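Local atomic coordinates of glucosidase (Croceicoccus marinus, PDB entry 5Z3K), a protein that probably hydrolyses beta-glucosidic bonds, as a deep-sea bacterial beta-glucosidase of glycoside hydrolase family 39. Residues A[219-224]-A[256-261]. Numbering follows the deposited sequence.
Sequences VPLDFL and TDTELL
Thr258 meets Leu221 and Phe223 with both branches of its side chain. Its hydroxyl donates to the carbonyl of Leu221, OG1 to O 2.7 Å, arriving nearly in line with the C=O bond. With chi1 at -66° OG1 lies beside the backbone N and anti to the carbonyl carbon, and the methyl CG2 stands anti to the backbone N, 3.5 Å from CA of Phe223 and close to the Leu221 methyl CD2. The side chains of Leu221 and Thr258 cross at about a right angle, and both residues are buried.

Beyond this point the backbones pair in parallel, Phe223 opposite Glu259 and Leu224 opposite Leu260. Glu259 N donates to Asp222 O (3.0 Å), Glu259 O accepts from Leu224 N (2.8 Å), and Leu261 N donates to Leu224 O with an N-H...O angle of 175°; the ladder runs on to Trp226. These are the first rungs between strands 223-229 and 259-266, neighbours in the eight-stranded parallel barrel of a TIM-barrel glycosidase; helix 238-252 makes the beta-alpha-beta crossover between them. Leu224 and Leu260 turn to the face covered by that helix, where Val250 and Val246 meet them.

On the other face Phe223 and Leu261 lie side by side, pointing the same way. The Leu261 methyl CD1 sits over the ring of Phe223, 4.0 Å from its centroid and 16° off the normal, a CH-pi contact displaced toward the rim near CD1 of the ring.

The looser margin is polar and partly exposed. The side chain of Glu259 reaches 219-224 through CB, which lies 3.9 Å from Asp222 O, while its extended chain carries OE1 to a salt bridge with Lys298. CB of Asp222 points away from 256-261, and its OD2 is held by Val192 N and, in a salt bridge, Lys184 NZ.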
ATOM      1  N   VAL A 219      -1.766 -23.292  12.512  1.00 28.55           N
ATOM      2  CA  VAL A 219      -0.922 -22.117  12.738  1.00 22.30           C
ATOM      3  C   VAL A 219      -1.756 -20.858  12.513  1.00 23.68           C
ATOM      4  O   VAL A 219      -2.521 -20.798  11.538  1.00 21.30           O
ATOM      5  CB  VAL A 219       0.314 -22.145  11.821  1.00 19.87           C
ATOM      6  CG1 VAL A 219       1.230 -20.940  12.089  1.00 19.69           C
ATOM      7  CG2 VAL A 219       1.085 -23.464  11.999  1.00 24.03           C
ATOM      8  N   PRO A 220      -1.666 -19.844  13.377  1.00 22.52           N
ATOM      9  CA  PRO A 220      -2.446 -18.615  13.148  1.00 23.45           C
ATOM     10  C   PRO A 220      -2.073 -17.963  11.828  1.00 20.98           C
ATOM     11  O   PRO A 220      -0.904 -17.921  11.445  1.00 27.26           O
ATOM     12  CB  PRO A 220      -2.068 -17.721  14.333  1.00 24.11           C
ATOM     13  CG  PRO A 220      -1.481 -18.633  15.354  1.00 23.23           C
ATOM     14  CD  PRO A 220      -0.856 -19.767  14.603  1.00 22.00           C
ATOM     15  N   LEU A 221      -3.086 -17.439  11.133  1.00 23.36           N
ATOM     16  CA  LEU A 221      -2.908 -16.706   9.872  1.00 20.81           C
ATOM     17  C   LEU A 221      -3.967 -15.608   9.873  1.00 18.64           C
ATOM     18  O   LEU A 221      -5.082 -15.802   9.378  1.00 21.16           O
ATOM     19  CB  LEU A 221      -3.032 -17.614   8.653  1.00 19.90           C
ATOM     20  CG  LEU A 221      -2.800 -16.991   7.272  1.00 20.16           C
ATOM     21  CD1 LEU A 221      -1.305 -16.843   6.955  1.00 16.13           C
ATOM     22  CD2 LEU A 221      -3.520 -17.791   6.176  1.00 17.69           C
ATOM     23  N   ASP A 222      -3.622 -14.467  10.466  1.00 16.53           N
ATOM     24  CA  ASP A 222      -4.567 -13.356  10.538  1.00 18.92           C
ATOM     25  C   ASP A 222      -4.732 -12.669   9.187  1.00 20.43           C
ATOM     26  O   ASP A 222      -5.801 -12.114   8.896  1.00 16.01           O
ATOM     27  CB  ASP A 222      -4.110 -12.373  11.616  1.00 19.79           C
ATOM     28  CG  ASP A 222      -4.081 -13.007  13.000  1.00 21.10           C
ATOM     29  OD1 ASP A 222      -5.114 -13.559  13.417  1.00 24.42           O
ATOM     30  OD2 ASP A 222      -3.033 -12.974  13.670  1.00 18.31           O
ATOM     31  N   PHE A 223      -3.705 -12.710   8.339  1.00 18.47           N
ATOM     32  CA  PHE A 223      -3.816 -12.137   7.010  1.00 17.37           C
ATOM     33  C   PHE A 223      -2.951 -12.932   6.047  1.00 16.45           C
ATOM     34  O   PHE A 223      -1.914 -13.476   6.424  1.00 15.92           O
ATOM     35  CB  PHE A 223      -3.423 -10.645   6.978  1.00 15.02           C
ATOM     36  CG  PHE A 223      -2.012 -10.366   7.431  1.00 13.35           C
ATOM     37  CD1 PHE A 223      -0.949 -10.419   6.532  1.00 15.76           C
ATOM     38  CD2 PHE A 223      -1.753 -10.018   8.740  1.00 17.10           C
ATOM     39  CE1 PHE A 223       0.361 -10.136   6.950  1.00 17.34           C
ATOM     40  CE2 PHE A 223      -0.450  -9.739   9.167  1.00 15.35           C
ATOM     41  CZ  PHE A 223       0.607  -9.802   8.267  1.00 14.12           C
ATOM     42  N   LEU A 224      -3.407 -13.020   4.807  1.00 16.53           N
ATOM     43  CA  LEU A 224      -2.624 -13.585   3.719  1.00 15.70           C
ATOM     44  C   LEU A 224      -2.117 -12.420   2.881  1.00 14.37           C
ATOM     45  O   LEU A 224      -2.916 -11.648   2.346  1.00 18.11           O
ATOM     46  CB  LEU A 224      -3.475 -14.551   2.887  1.00 18.60           C
ATOM     47  CG  LEU A 224      -2.858 -15.531   1.875  1.00 17.12           C
ATOM     48  CD1 LEU A 224      -2.366 -14.808   0.611  1.00 19.65           C
ATOM     49  CD2 LEU A 224      -1.763 -16.398   2.494  1.00 19.74           C
ATOM     50  N   THR A 256     -11.832 -18.195   6.242  1.00 24.60           N
ATOM     51  CA  THR A 256     -12.799 -17.175   5.861  1.00 24.40           C
ATOM     52  C   THR A 256     -12.668 -15.897   6.678  1.00 30.04           C
ATOM     53  O   THR A 256     -13.102 -14.838   6.212  1.00 27.22           O
ATOM     54  CB  THR A 256     -14.220 -17.730   5.975  1.00 30.62           C
ATOM     55  OG1 THR A 256     -14.419 -18.278   7.282  1.00 32.48           O
ATOM     56  CG2 THR A 256     -14.437 -18.819   4.944  1.00 27.87           C
ATOM     57  N   ASP A 257     -12.075 -15.963   7.871  1.00 28.53           N
ATOM     58  CA  ASP A 257     -11.870 -14.782   8.698  1.00 25.34           C
ATOM     59  C   ASP A 257     -10.537 -14.098   8.440  1.00 24.59           C
ATOM     60  O   ASP A 257     -10.296 -13.019   8.988  1.00 26.50           O
ATOM     61  CB  ASP A 257     -11.957 -15.145  10.180  1.00 28.88           C
ATOM     62  CG  ASP A 257     -13.375 -15.453  10.620  1.00 40.98           C
ATOM     63  OD1 ASP A 257     -14.317 -14.875  10.034  1.00 39.42           O
ATOM     64  OD2 ASP A 257     -13.544 -16.271  11.550  1.00 43.73           O
ATOM     65  N   THR A 258      -9.681 -14.699   7.629  1.00 19.15           N
ATOM     66  CA  THR A 258      -8.362 -14.154   7.351  1.00 20.39           C
ATOM     67  C   THR A 258      -8.469 -12.988   6.375  1.00 19.44           C
ATOM     68  O   THR A 258      -9.154 -13.087   5.353  1.00 19.52           O
ATOM     69  CB  THR A 258      -7.466 -15.250   6.775  1.00 22.03           C
ATOM     70  OG1 THR A 258      -7.241 -16.263   7.772  1.00 21.27           O
ATOM     71  CG2 THR A 258      -6.144 -14.681   6.309  1.00 18.61           C
ATOM     72  N   GLU A 259      -7.791 -11.883   6.690  1.00 15.06           N
ATOM     73  CA  GLU A 259      -7.818 -10.717   5.820  1.00 16.79           C
ATOM     74  C   GLU A 259      -6.853 -10.886   4.645  1.00 19.43           C
ATOM     75  O   GLU A 259      -5.900 -11.675   4.690  1.00 16.83           O
ATOM     76  CB  GLU A 259      -7.464  -9.452   6.606  1.00 17.21           C
ATOM     77  CG  GLU A 259      -8.488  -9.075   7.660  1.00 21.24           C
ATOM     78  CD  GLU A 259      -8.257  -7.686   8.223  1.00 27.39           C
ATOM     79  OE1 GLU A 259      -7.306  -7.018   7.774  1.00 27.96           O
ATOM     80  OE2 GLU A 259      -9.027  -7.262   9.106  1.00 32.13           O
ATOM     81  N   LEU A 260      -7.115 -10.134   3.574  1.00 13.64           N
ATOM     82  CA  LEU A 260      -6.209 -10.057   2.433  1.00 14.14           C
ATOM     83  C   LEU A 260      -5.390  -8.774   2.543  1.00 13.27           C
ATOM     84  O   LEU A 260      -5.953  -7.678   2.574  1.00 13.51           O
ATOM     85  CB  LEU A 260      -6.976 -10.075   1.115  1.00 14.92           C
ATOM     86  CG  LEU A 260      -7.767 -11.337   0.783  1.00 16.34           C
ATOM     87  CD1 LEU A 260      -7.996 -11.414  -0.726  1.00 14.80           C
ATOM     88  CD2 LEU A 260      -7.055 -12.583   1.303  1.00 15.60           C
ATOM     89  N   LEU A 261      -4.071  -8.905   2.594  1.00 14.18           N
ATOM     90  CA  LEU A 261      -3.195  -7.742   2.694  1.00 14.44           C
ATOM     91  C   LEU A 261      -2.380  -7.622   1.417  1.00 13.53           C
ATOM     92  O   LEU A 261      -1.616  -8.531   1.075  1.00 12.76           O
ATOM     93  CB  LEU A 261      -2.280  -7.847   3.915  1.00 12.88           C
ATOM     94  CG  LEU A 261      -1.693  -6.533   4.432  1.00 14.78           C
ATOM     95  CD1 LEU A 261      -1.363  -6.678   5.913  1.00 16.05           C
ATOM     96  CD2 LEU A 261      -0.450  -6.157   3.649  1.00 20.26           C
TER